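Local coordinates for bile acid 7a-dehydratase, BaiE (Clostridium hiranonis DSM 13275, PDB 4L8P), which probably catalyses the 7-alpha dehydration of bile-acid intermediates, acting as a lyase that eliminates water from the steroid nucleus, at residues A[50-53]-A[59-62]; A[36-41]-A[154-159]; A[44-49]-A[119-124]. All coordinates share one frame; numbering follows the deposited sequence. Where two conformers were deposited one is given.

In the fold
In this SnoaL-like chain one long helix, 22-55, serves three different partners in turn, a worked example of how a single helix can organise an alpha+beta fold. Contact 2 ties it to strand 155-172, contact 3 to the inner strand 116-129 of the same antiparallel sheet, and contact 1 to the next short helix. Centres lie about 12 Å (2 and 3), 12 Å (1 and 3) and 16 Å (1 and 2) apart. Contact 3 touches both others: Phe50 CZ is 3.6 Å from Leu123 CD1, and Trp156 O is 3.6 Å from Leu45 CD2. Bound pentaethylene glycol, probably from the crystallisation liquor, lies about 4 Å from the side chains of Leu53 and Lys46 and may mark a pocket; the Trp121 side chain is about 11 Å from a nickel ion.

Contact 1 (A[50-53]-A[59-62])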
ATOM      1  N   PHE A  50      -5.123   1.292 -11.569  1.00 15.91           N
ATOM      2  CA  PHE A  50      -4.567  -0.059 -11.426  1.00 15.64           C
ATOM      3  C   PHE A  50      -5.616  -1.146 -11.479  1.00 16.72           C
ATOM      4  O   PHE A  50      -5.423  -2.180 -12.119  1.00 15.23           O
ATOM      5  CB  PHE A  50      -3.770  -0.209 -10.117  1.00 15.63           C
ATOM      6  CG  PHE A  50      -2.477   0.567 -10.067  1.00 16.91           C
ATOM      7  CD1 PHE A  50      -1.577   0.541 -11.120  1.00 18.49           C
ATOM      8  CD2 PHE A  50      -2.141   1.282  -8.914  1.00 17.70           C
ATOM      9  CE1 PHE A  50      -0.371   1.225 -11.032  1.00 22.05           C
ATOM     10  CE2 PHE A  50      -0.940   1.964  -8.839  1.00 22.40           C
ATOM     11  CZ  PHE A  50      -0.065   1.931  -9.895  1.00 20.06           C
ATOM     12  N   ARG A  51      -6.742  -0.896 -10.826  1.00 16.00           N
ATOM     13  CA  ARG A  51      -7.845  -1.838 -10.835  1.00 16.62           C
ATOM     14  C   ARG A  51      -8.385  -2.050 -12.258  1.00 15.31           C
ATOM     15  O   ARG A  51      -8.632  -3.185 -12.679  1.00 17.73           O
ATOM     16  CB  ARG A  51      -8.929  -1.352  -9.852  1.00 17.52           C
ATOM     17  CG  ARG A  51     -10.201  -2.150  -9.825  1.00 20.95           C
ATOM     18  CD  ARG A  51     -11.097  -1.675  -8.667  1.00 19.40           C
ATOM     19  NE  ARG A  51     -11.435  -0.245  -8.669  1.00 19.08           N
ATOM     20  CZ  ARG A  51     -12.391   0.323  -9.426  1.00 21.98           C
ATOM     21  NH1 ARG A  51     -13.097  -0.397 -10.299  1.00 22.32           N
ATOM     22  NH2 ARG A  51     -12.624   1.628  -9.325  1.00 22.25           N
ATOM     23  N   CYS A  52      -8.553  -0.966 -13.012  1.00 15.89           N
ATOM     24  CA  CYS A  52      -9.029  -1.084 -14.391  1.00 15.65           C
ATOM     25  C   CYS A  52      -7.976  -1.722 -15.315  1.00 16.53           C
ATOM     26  O   CYS A  52      -8.333  -2.488 -16.222  1.00 17.03           O
ATOM     27  CB  CYS A  52      -9.459   0.264 -14.933  1.00 16.57           C
ATOM     28  SG  CYS A  52     -10.920   0.929 -14.110  1.00 20.37           S
ATOM     29  N   LEU A  53      -6.703  -1.397 -15.086  1.00 15.09           N
ATOM     30  CA  LEU A  53      -5.609  -1.961 -15.863  1.00 15.24           C
ATOM     31  C   LEU A  53      -5.580  -3.486 -15.736  1.00 16.36           C
ATOM     32  O   LEU A  53      -5.560  -4.214 -16.728  1.00 16.87           O
ATOM     33  CB  LEU A  53      -4.277  -1.367 -15.406  1.00 16.03           C
ATOM     34  CG  LEU A  53      -2.975  -1.870 -16.051  1.00 18.37           C
ATOM     35  CD1 LEU A  53      -2.972  -1.546 -17.530  1.00 21.50           C
ATOM     36  CD2 LEU A  53      -1.787  -1.239 -15.385  1.00 18.45           C
ATOM     37  N   ASP A  59     -12.421   0.741 -21.266  1.00 21.88           N
ATOM     38  CA  ASP A  59     -13.255   1.956 -21.311  1.00 23.76           C
ATOM     39  C   ASP A  59     -13.234   2.742 -20.013  1.00 22.76           C
ATOM     40  O   ASP A  59     -13.132   3.968 -20.033  1.00 22.69           O
ATOM     41  CB  ASP A  59     -14.713   1.624 -21.662  1.00 27.76           C
ATOM     42  CG  ASP A  59     -14.871   1.139 -23.093  1.00 34.88           C
ATOM     43  OD1 ASP A  59     -14.003   1.452 -23.928  1.00 33.35           O
ATOM     44  OD2 ASP A  59     -15.872   0.443 -23.370  1.00 44.38           O
ATOM     45  N   GLU A  60     -13.354   2.037 -18.895  1.00 20.97           N
ATOM     46  CA  GLU A  60     -13.213   2.673 -17.572  1.00 20.31           C
ATOM     47  C   GLU A  60     -11.808   3.236 -17.323  1.00 17.87           C
ATOM     48  O   GLU A  60     -11.662   4.368 -16.829  1.00 19.38           O
ATOM     49  CB  GLU A  60     -13.659   1.726 -16.444  1.00 21.77           C
ATOM     50  CG  GLU A  60     -13.910   2.460 -15.130  1.00 31.86           C
ATOM     51  CD  GLU A  60     -14.619   1.624 -14.069  1.00 47.96           C
ATOM     52  OE1 GLU A  60     -14.888   0.416 -14.285  1.00 42.88           O
ATOM     53  OE2 GLU A  60     -14.909   2.189 -12.994  1.00 64.14           O
ATOM     54  N   LEU A  61     -10.761   2.496 -17.705  1.00 18.83           N
ATOM     55  CA  LEU A  61      -9.400   3.024 -17.580  1.00 19.99           C
ATOM     56  C   LEU A  61      -9.234   4.347 -18.332  1.00 19.27           C
ATOM     57  O   LEU A  61      -8.577   5.285 -17.865  1.00 15.80           O
ATOM     58  CB  LEU A  61      -8.379   2.030 -18.101  1.00 19.78           C
ATOM     59  CG  LEU A  61      -6.921   2.432 -17.816  1.00 21.16           C
ATOM     60  CD1 LEU A  61      -6.120   1.155 -17.633  1.00 25.97           C
ATOM     61  CD2 LEU A  61      -6.266   3.224 -18.944  1.00 23.79           C
ATOM     62  N   GLU A  62      -9.836   4.442 -19.516  1.00 18.45           N
ATOM     63  CA  GLU A  62      -9.760   5.658 -20.317  1.00 18.33           C
ATOM     64  C   GLU A  62     -10.252   6.913 -19.560  1.00 18.16           C
ATOM     65  O   GLU A  62      -9.715   7.995 -19.758  1.00 19.08           O
ATOM     66  CB  GLU A  62     -10.579   5.488 -21.617  1.00 22.40           C
ATOM     67  CG  GLU A  62     -10.327   6.563 -22.656  1.00 28.83           C
ATOM     68  CD  GLU A  62     -11.082   6.313 -23.962  1.00 33.58           C
ATOM     69  OE1 GLU A  62     -11.297   5.143 -24.299  1.00 37.49           O
ATOM     70  OE2 GLU A  62     -11.429   7.296 -24.643  1.00 45.61           O
TER
HETATM   71  O   HOH W   1     -15.007   3.061 -10.361  1.00 37.91           O
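Arg51 reaches toward Glu60 where the long helix 22-55 gives way to the short helix 58-62, two consecutive helices joined by a short turn in the SnoaL-like fold. Its chain bends at chi3 (56°), and the guanidinium turns its edge to Glu60 OE2, with the guanidinium and carboxylate planes 74° apart. Arg51 NH1 stays 4.2 Å from Glu60 OE2, too far for a salt bridge. A water closes the gap: it lies in the guanidinium plane, accepts from Arg51 NH2 at 3.0 Å and donates to Glu60 OE2 at 2.8 Å. The direct ionic partner of Arg51 is Glu108 of the second subunit, paired through NE, so this residue links the helix pair to the trimer interface. One residue on, the closest pair of CA atoms, Cys52 to Leu61, is 5.2 Å apart. With Cys52 SG beside its own backbone N (chi1 -67°), the sulfur rests against the aliphatic part of Glu60, 3.5 Å from Glu60 CG, while Cys52 CB meets Leu61 CB. Leu53 then lies side by side with Leu61, both pointing the same way, and itself packs on Leu90 and His102. Against Leu53 it is the CD1 branch of Leu61 that touches, 3.6 Å from Leu53 CA and 3.8 Å from Leu53 CB.

Contact 2 (A[36-41]-A[154-159]); sequences LNDIEA and GQWYIK
The indole of Trp156 has the backbone carbonyl oxygen of Asp38 over one face and the carboxylate carbon of the same residue at its edge, in the ring plane. This joins helix 22-55 to strand 155-172, the outermost strand, within this chain, of the antiparallel sheet that the helix crosses in this SnoaL-like fold. Carboxylate and ring stand 77° apart, so they meet nearly at right angles. The ring nitrogen donates along its own plane: Trp156 NE1 is 2.9 Å from Asp38 OD1, with a fairly straight N-H...O angle of 160°. The oxygen, by contrast, is approached from above the carboxylate plane, 57° out of it. That same OD1 is also in a salt bridge with Lys151, so lysine and indole grip one buried oxygen and would be expected to stabilise its negative charge. Just before the tryptophan, Gln155 NE2 donates to the following carbonyl, Trp156 O, at 3.1 Å, in the carbonyl plane and on a lone pair. Tyr149 and Lys151 reach the indole from the sheet side, Ile42 and Leu45 from the helix. Next to the hydrogen bond, Ala41 adds an apolar touch, its CB 3.7 Å from Trp156 CD1.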
ATOM      1  N   LEU A  36      -5.763  18.362   1.244  1.00 14.62           N
ATOM      2  CA  LEU A  36      -5.989  16.981   1.674  1.00 15.41           C
ATOM      3  C   LEU A  36      -7.017  16.264   0.832  1.00 15.21           C
ATOM      4  O   LEU A  36      -6.849  15.085   0.509  1.00 15.51           O
ATOM      5  CB  LEU A  36      -6.401  16.915   3.130  1.00 18.37           C
ATOM      6  CG  LEU A  36      -5.299  17.310   4.109  1.00 20.27           C
ATOM      7  CD1 LEU A  36      -5.908  17.505   5.480  1.00 24.98           C
ATOM      8  CD2 LEU A  36      -4.187  16.300   4.173  1.00 21.73           C
ATOM      9  N   ASN A  37      -8.086  16.978   0.468  1.00 15.14           N
ATOM     10  CA  ASN A  37      -9.069  16.409  -0.450  1.00 15.47           C
ATOM     11  C   ASN A  37      -8.469  16.039  -1.808  1.00 13.93           C
ATOM     12  O   ASN A  37      -8.777  14.958  -2.362  1.00 14.79           O
ATOM     13  CB  ASN A  37     -10.244  17.372  -0.688  1.00 16.29           C
ATOM     14  CG  ASN A  37     -11.260  17.338   0.440  1.00 21.03           C
ATOM     15  OD1 ASN A  37     -11.315  16.382   1.209  1.00 23.61           O
ATOM     16  ND2 ASN A  37     -12.086  18.367   0.517  1.00 22.83           N
ATOM     17  N   ASP A  38      -7.639  16.931  -2.358  1.00 14.53           N
ATOM     18  CA  ASP A  38      -6.952  16.654  -3.636  1.00 14.98           C
ATOM     19  C   ASP A  38      -6.018  15.436  -3.534  1.00 14.14           C
ATOM     20  O   ASP A  38      -6.014  14.569  -4.416  1.00 14.48           O
ATOM     21  CB  ASP A  38      -6.191  17.888  -4.117  1.00 14.70           C
ATOM     22  CG  ASP A  38      -7.098  18.973  -4.660  1.00 16.61           C
ATOM     23  OD1 ASP A  38      -8.202  18.684  -5.163  1.00 17.94           O
ATOM     24  OD2 ASP A  38      -6.667  20.133  -4.589  1.00 20.22           O
ATOM     25  N   ILE A  39      -5.285  15.340  -2.429  1.00 13.94           N
ATOM     26  CA  ILE A  39      -4.377  14.221  -2.224  1.00 13.44           C
ATOM     27  C   ILE A  39      -5.181  12.925  -2.211  1.00 13.56           C
ATOM     28  O   ILE A  39      -4.803  11.931  -2.873  1.00 13.04           O
ATOM     29  CB  ILE A  39      -3.547  14.393  -0.950  1.00 14.94           C
ATOM     30  CG1 ILE A  39      -2.497  15.483  -1.158  1.00 15.83           C
ATOM     31  CG2 ILE A  39      -2.900  13.058  -0.513  1.00 14.33           C
ATOM     32  CD1 ILE A  39      -1.789  15.873   0.131  1.00 16.58           C
ATOM     33  N   GLU A  40      -6.267  12.910  -1.441  1.00 13.57           N
ATOM     34  CA  GLU A  40      -7.095  11.702  -1.382  1.00 15.13           C
ATOM     35  C   GLU A  40      -7.715  11.353  -2.740  1.00 13.74           C
ATOM     36  O   GLU A  40      -7.764  10.184  -3.095  1.00 15.15           O
ATOM     37  CB  GLU A  40      -8.175  11.832  -0.295  1.00 15.58           C
ATOM     38  CG  GLU A  40      -9.073  10.619  -0.149  1.00 16.77           C
ATOM     39  CD  GLU A  40      -8.347   9.328   0.258  1.00 17.44           C
ATOM     40  OE1 GLU A  40      -7.198   9.356   0.754  1.00 17.22           O
ATOM     41  OE2 GLU A  40      -8.962   8.247   0.095  1.00 18.15           O
ATOM     42  N   ALA A  41      -8.197  12.348  -3.490  1.00 14.82           N
ATOM     43  CA  ALA A  41      -8.780  12.143  -4.820  1.00 15.91           C
ATOM     44  C   ALA A  41      -7.759  11.527  -5.784  1.00 14.15           C
ATOM     45  O   ALA A  41      -8.073  10.591  -6.519  1.00 13.56           O
ATOM     46  CB  ALA A  41      -9.259  13.457  -5.370  1.00 16.67           C
ATOM     47  N   GLY A 154     -13.185  20.096 -11.739  1.00 31.59           N
ATOM     48  CA  GLY A 154     -13.376  19.450 -10.433  1.00 27.44           C
ATOM     49  C   GLY A 154     -12.871  18.026 -10.271  1.00 27.06           C
ATOM     50  O   GLY A 154     -12.967  17.442  -9.190  1.00 29.20           O
ATOM     51  N   GLN A 155     -12.331  17.456 -11.349  1.00 24.08           N
ATOM     52  CA  GLN A 155     -11.949  16.057 -11.387  1.00 22.42           C
ATOM     53  C   GLN A 155     -10.467  15.946 -11.727  1.00 17.28           C
ATOM     54  O   GLN A 155      -9.980  16.642 -12.633  1.00 18.91           O
ATOM     55  CB  GLN A 155     -12.770  15.341 -12.474  1.00 24.82           C
ATOM     56  CG  GLN A 155     -12.402  13.887 -12.753  1.00 30.37           C
ATOM     57  CD  GLN A 155     -12.699  12.966 -11.601  1.00 45.27           C
ATOM     58  OE1 GLN A 155     -13.734  13.092 -10.936  1.00 49.22           O
ATOM     59  NE2 GLN A 155     -11.790  12.016 -11.355  1.00 46.42           N
ATOM     60  N   TRP A 156      -9.775  15.056 -11.023  1.00 16.94           N
ATOM     61  CA  TRP A 156      -8.368  14.762 -11.289  1.00 17.31           C
ATOM     62  C   TRP A 156      -8.206  13.682 -12.357  1.00 17.25           C
ATOM     63  O   TRP A 156      -8.974  12.720 -12.394  1.00 17.21           O
ATOM     64  CB  TRP A 156      -7.647  14.331  -9.996  1.00 17.47           C
ATOM     65  CG  TRP A 156      -7.405  15.487  -9.062  1.00 15.39           C
ATOM     66  CD1 TRP A 156      -8.150  15.838  -7.980  1.00 15.48           C
ATOM     67  CD2 TRP A 156      -6.338  16.455  -9.150  1.00 16.05           C
ATOM     68  NE1 TRP A 156      -7.620  16.952  -7.377  1.00 16.42           N
ATOM     69  CE2 TRP A 156      -6.503  17.356  -8.072  1.00 16.49           C
ATOM     70  CE3 TRP A 156      -5.248  16.642 -10.033  1.00 14.70           C
ATOM     71  CZ2 TRP A 156      -5.604  18.443  -7.846  1.00 16.81           C
ATOM     72  CZ3 TRP A 156      -4.366  17.708  -9.803  1.00 14.50           C
ATOM     73  CH2 TRP A 156      -4.566  18.607  -8.725  1.00 15.41           C
ATOM     74  N   TYR A 157      -7.192  13.865 -13.191  1.00 15.82           N
ATOM     75  CA  TYR A 157      -6.831  12.944 -14.260  1.00 15.21           C
ATOM     76  C   TYR A 157      -5.323  12.734 -14.291  1.00 17.40           C
ATOM     77  O   TYR A 157      -4.564  13.590 -13.889  1.00 15.82           O
ATOM     78  CB  TYR A 157      -7.259  13.483 -15.635  1.00 16.26           C
ATOM     79  CG  TYR A 157      -8.732  13.737 -15.767  1.00 17.10           C
ATOM     80  CD1 TYR A 157      -9.587  12.725 -16.218  1.00 17.48           C
ATOM     81  CD2 TYR A 157      -9.287  14.969 -15.455  1.00 19.45           C
ATOM     82  CE1 TYR A 157     -10.940  12.925 -16.348  1.00 19.12           C
ATOM     83  CE2 TYR A 157     -10.669  15.182 -15.585  1.00 20.20           C
ATOM     84  CZ  TYR A 157     -11.485  14.156 -16.033  1.00 22.36           C
ATOM     85  OH  TYR A 157     -12.847  14.344 -16.136  1.00 25.00           O
ATOM     86  N   ILE A 158      -4.919  11.597 -14.852  1.00 15.69           N
ATOM     87  CA  ILE A 158      -3.508  11.275 -15.074  1.00 16.71           C
ATOM     88  C   ILE A 158      -3.142  11.782 -16.467  1.00 16.97           C
ATOM     89  O   ILE A 158      -3.831  11.462 -17.435  1.00 19.73           O
ATOM     90  CB  ILE A 158      -3.291   9.747 -14.986  1.00 16.79           C
ATOM     91  CG1 ILE A 158      -3.813   9.169 -13.672  1.00 17.58           C
ATOM     92  CG2 ILE A 158      -1.830   9.422 -15.122  1.00 21.30           C
ATOM     93  CD1 ILE A 158      -3.852   7.658 -13.647  1.00 18.58           C
ATOM     94  N   LYS A 159      -2.052  12.550 -16.539  0.50 17.90           N
ATOM     95  CA  LYS A 159      -1.567  13.174 -17.779  0.50 20.12           C
ATOM     96  C   LYS A 159      -0.373  12.400 -18.334  0.50 22.02           C
ATOM     97  O   LYS A 159      -0.303  12.129 -19.533  0.50 22.96           O
ATOM     98  CB  LYS A 159      -1.152  14.622 -17.509  0.50 22.16           C
ATOM     99  CG  LYS A 159      -0.726  15.393 -18.746  0.50 25.11           C
ATOM    100  CD  LYS A 159      -0.157  16.764 -18.395  0.50 25.73           C
TER

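Contact 3 (A[44-49]-A[119-124]); sequences QLKAKY and GRWYLE
Trp121 and Lys46 carry this contact, in which the stem of a lysine is laid over an indole. The strand enters at Gly119, whose backbone is hydrogen-bonded to that of Asp147 on the neighbouring strand 137-152, and two residues later Trp121 points the first bond of its side chain toward the helix. Lys46 CG stands 3.6 Å above the plane of the Trp121 ring, offset toward the rim. It is 3.9 Å from the centroid of the Trp121 five-membered ring and only 22° off the ring normal, a CH-pi contact over the face. Lys46 CB lies beside it on the same side of the plane, at the rim of the six-membered ring, 3.5 Å from Trp121 CZ2. In this cystatin-like fold the long helix lies across the curved sheet, and Lys46 and Trp121 pack where helix and sheet meet. The lysine leaves its backbone with CG anti to N (chi1 -169°), and a bend at chi2 (67°) carries the rest of the chain past the indole in the opposite direction. Lys46 NZ ends 5.3 Å from the centroid of the Trp121 five-membered ring, at most a weak cation-pi attraction; its real partner is Asp147, in a salt bridge. The indole N-H is satisfied too, by a hydrogen bond with Tyr149 OH. Leu123 again starts toward the helix, though its side chain stops 5.3 Å short of segment 44-49. At the far end of the strand segment, Glu124 OE1 binds a sodium ion, as does OE1 of Glu124 in each of the other two subunits.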
ATOM      1  N   GLN A  44      -7.097   7.831  -4.937  1.00 13.97           N
ATOM      2  CA  GLN A  44      -8.221   7.004  -5.421  1.00 13.42           C
ATOM      3  C   GLN A  44      -8.242   6.870  -6.944  1.00 14.16           C
ATOM      4  O   GLN A  44      -8.593   5.822  -7.475  1.00 14.38           O
ATOM      5  CB  GLN A  44      -9.556   7.525  -4.922  1.00 14.41           C
ATOM      6  CG  GLN A  44      -9.672   7.463  -3.402  1.00 15.30           C
ATOM      7  CD  GLN A  44     -11.094   7.380  -2.865  1.00 16.28           C
ATOM      8  OE1 GLN A  44     -12.003   6.907  -3.541  1.00 18.10           O
ATOM      9  NE2 GLN A  44     -11.258   7.767  -1.613  1.00 17.65           N
ATOM     10  N   LEU A  45      -7.803   7.926  -7.615  1.00 13.92           N
ATOM     11  CA  LEU A  45      -7.652   7.938  -9.073  1.00 13.47           C
ATOM     12  C   LEU A  45      -6.633   6.893  -9.487  1.00 13.87           C
ATOM     13  O   LEU A  45      -6.856   6.094 -10.405  1.00 14.78           O
ATOM     14  CB  LEU A  45      -7.204   9.337  -9.550  1.00 13.76           C
ATOM     15  CG  LEU A  45      -6.713   9.494 -10.994  1.00 13.81           C
ATOM     16  CD1 LEU A  45      -7.849   9.273 -11.969  1.00 15.63           C
ATOM     17  CD2 LEU A  45      -6.105  10.876 -11.185  1.00 13.45           C
ATOM     18  N   LYS A  46      -5.462   6.910  -8.844  1.00 13.98           N
ATOM     19  CA  LYS A  46      -4.430   5.920  -9.182  1.00 14.14           C
ATOM     20  C   LYS A  46      -4.880   4.494  -8.849  1.00 13.27           C
ATOM     21  O   LYS A  46      -4.608   3.551  -9.608  1.00 14.75           O
ATOM     22  CB  LYS A  46      -3.106   6.246  -8.495  1.00 16.90           C
ATOM     23  CG  LYS A  46      -1.934   5.399  -9.015  1.00 20.34           C
ATOM     24  CD  LYS A  46      -1.595   5.743 -10.481  1.00 21.57           C
ATOM     25  CE  LYS A  46      -0.264   5.135 -10.890  1.00 24.40           C
ATOM     26  NZ  LYS A  46       0.298   5.694 -12.119  1.00 26.01           N
ATOM     27  N   ALA A  47      -5.599   4.332  -7.751  1.00 13.60           N
ATOM     28  CA  ALA A  47      -6.184   3.030  -7.391  1.00 14.18           C
ATOM     29  C   ALA A  47      -7.105   2.515  -8.488  1.00 15.26           C
ATOM     30  O   ALA A  47      -7.020   1.352  -8.878  1.00 13.80           O
ATOM     31  CB  ALA A  47      -6.932   3.137  -6.084  1.00 13.48           C
ATOM     32  N   LYS A  48      -7.963   3.397  -8.988  1.00 15.45           N
ATOM     33  CA  LYS A  48      -8.892   3.064 -10.058  1.00 15.97           C
ATOM     34  C   LYS A  48      -8.115   2.684 -11.323  1.00 16.48           C
ATOM     35  O   LYS A  48      -8.478   1.717 -12.003  1.00 14.60           O
ATOM     36  CB  LYS A  48      -9.852   4.229 -10.333  1.00 14.66           C
ATOM     37  CG  LYS A  48     -10.822   4.006 -11.471  1.00 17.19           C
ATOM     38  CD  LYS A  48     -11.736   5.222 -11.654  1.00 20.12           C
ATOM     39  CE  LYS A  48     -12.607   5.106 -12.896  1.00 26.62           C
ATOM     40  NZ  LYS A  48     -13.347   6.386 -13.177  1.00 29.45           N
ATOM     41  N   TYR A  49      -7.072   3.442 -11.658  1.00 15.01           N
ATOM     42  CA  TYR A  49      -6.228   3.110 -12.805  1.00 15.55           C
ATOM     43  C   TYR A  49      -5.710   1.662 -12.718  1.00 15.63           C
ATOM     44  O   TYR A  49      -5.828   0.892 -13.686  1.00 15.02           O
ATOM     45  CB  TYR A  49      -5.083   4.140 -12.943  1.00 15.60           C
ATOM     46  CG  TYR A  49      -4.057   3.789 -13.984  1.00 15.92           C
ATOM     47  CD1 TYR A  49      -2.956   3.001 -13.652  1.00 15.70           C
ATOM     48  CD2 TYR A  49      -4.199   4.214 -15.304  1.00 15.82           C
ATOM     49  CE1 TYR A  49      -2.034   2.623 -14.606  1.00 19.38           C
ATOM     50  CE2 TYR A  49      -3.264   3.852 -16.275  1.00 17.95           C
ATOM     51  CZ  TYR A  49      -2.195   3.050 -15.919  1.00 19.80           C
ATOM     52  OH  TYR A  49      -1.245   2.700 -16.873  1.00 24.59           O
ATOM     53  N   GLY A 119       2.837  12.793  -8.273  1.00 15.07           N
ATOM     54  CA  GLY A 119       2.713  11.667  -7.381  1.00 14.60           C
ATOM     55  C   GLY A 119       3.777  10.613  -7.585  1.00 15.81           C
ATOM     56  O   GLY A 119       3.849  10.031  -8.674  1.00 17.21           O
ATOM     57  N   ARG A 120       4.576  10.369  -6.556  1.00 13.73           N
ATOM     58  CA  ARG A 120       5.493   9.240  -6.553  1.00 14.79           C
ATOM     59  C   ARG A 120       4.785   8.002  -6.044  1.00 15.26           C
ATOM     60  O   ARG A 120       4.048   8.036  -5.036  1.00 16.48           O
ATOM     61  CB  ARG A 120       6.717   9.498  -5.722  1.00 16.33           C
ATOM     62  CG  ARG A 120       7.516  10.725  -6.134  1.00 17.63           C
ATOM     63  CD  ARG A 120       8.757  10.754  -5.245  1.00 20.54           C
ATOM     64  NE  ARG A 120       9.740  11.743  -5.627  1.00 22.88           N
ATOM     65  CZ  ARG A 120      10.818  11.545  -6.403  1.00 28.55           C
ATOM     66  NH1 ARG A 120      11.111  10.373  -6.955  1.00 26.07           N
ATOM     67  NH2 ARG A 120      11.640  12.573  -6.626  1.00 34.68           N
ATOM     68  N   TRP A 121       5.008   6.901  -6.755  1.00 13.97           N
ATOM     69  CA  TRP A 121       4.432   5.621  -6.396  1.00 14.56           C
ATOM     70  C   TRP A 121       5.516   4.575  -6.497  1.00 14.18           C
ATOM     71  O   TRP A 121       6.336   4.626  -7.404  1.00 14.97           O
ATOM     72  CB  TRP A 121       3.284   5.224  -7.323  1.00 15.11           C
ATOM     73  CG  TRP A 121       2.054   6.087  -7.147  1.00 13.48           C
ATOM     74  CD1 TRP A 121       1.783   7.276  -7.775  1.00 13.95           C
ATOM     75  CD2 TRP A 121       0.987   5.851  -6.239  1.00 13.00           C
ATOM     76  NE1 TRP A 121       0.604   7.788  -7.312  1.00 14.54           N
ATOM     77  CE2 TRP A 121       0.070   6.921  -6.386  1.00 14.63           C
ATOM     78  CE3 TRP A 121       0.667   4.803  -5.364  1.00 12.63           C
ATOM     79  CZ2 TRP A 121      -1.129   6.978  -5.641  1.00 13.69           C
ATOM     80  CZ3 TRP A 121      -0.524   4.846  -4.660  1.00 14.46           C
ATOM     81  CH2 TRP A 121      -1.424   5.912  -4.823  1.00 13.84           C
ATOM     82  N   TYR A 122       5.450   3.596  -5.601  1.00 13.15           N
ATOM     83  CA  TYR A 122       6.420   2.474  -5.550  1.00 14.85           C
ATOM     84  C   TYR A 122       5.635   1.273  -6.092  1.00 13.89           C
ATOM     85  O   TYR A 122       4.692   0.805  -5.449  1.00 14.48           O
ATOM     86  CB  TYR A 122       6.865   2.235  -4.086  1.00 17.76           C
ATOM     87  CG  TYR A 122       8.036   1.266  -3.905  1.00 17.11           C
ATOM     88  CD1 TYR A 122       8.172   0.116  -4.688  1.00 22.52           C
ATOM     89  CD2 TYR A 122       9.003   1.509  -2.938  1.00 18.40           C
ATOM     90  CE1 TYR A 122       9.251  -0.757  -4.509  1.00 21.65           C
ATOM     91  CE2 TYR A 122      10.086   0.654  -2.752  1.00 19.57           C
ATOM     92  CZ  TYR A 122      10.193  -0.483  -3.532  1.00 20.85           C
ATOM     93  OH  TYR A 122      11.287  -1.315  -3.373  1.00 20.76           O
ATOM     94  N   LEU A 123       5.979   0.819  -7.292  1.00 14.02           N
ATOM     95  CA  LEU A 123       5.247  -0.240  -8.003  1.00 13.90           C
ATOM     96  C   LEU A 123       5.937  -1.578  -7.864  1.00 15.62           C
ATOM     97  O   LEU A 123       7.133  -1.661  -8.049  1.00 16.18           O
ATOM     98  CB  LEU A 123       5.180   0.080  -9.497  1.00 18.35           C
ATOM     99  CG  LEU A 123       3.898   0.687  -9.983  1.00 23.47           C
ATOM    100  CD1 LEU A 123       2.755  -0.352  -9.943  1.00 25.01           C
ATOM    101  CD2 LEU A 123       3.619   1.944  -9.160  1.00 27.76           C
ATOM    102  N   GLU A 124       5.174  -2.620  -7.571  1.00 15.56           N
ATOM    103  CA  GLU A 124       5.556  -4.008  -7.871  1.00 15.42           C
ATOM    104  C   GLU A 124       4.618  -4.534  -8.966  1.00 14.16           C
ATOM    105  O   GLU A 124       3.418  -4.380  -8.856  1.00 16.39           O
ATOM    106  CB  GLU A 124       5.415  -4.921  -6.641  1.00 16.86           C
ATOM    107  CG  GLU A 124       5.944  -6.290  -6.976  1.00 21.61           C
ATOM    108  CD  GLU A 124       5.764  -7.365  -5.966  1.00 27.68           C
ATOM    109  OE1 GLU A 124       5.033  -7.200  -4.931  1.00 21.18           O
ATOM    110  OE2 GLU A 124       6.340  -8.458  -6.267  1.00 25.80           O
TER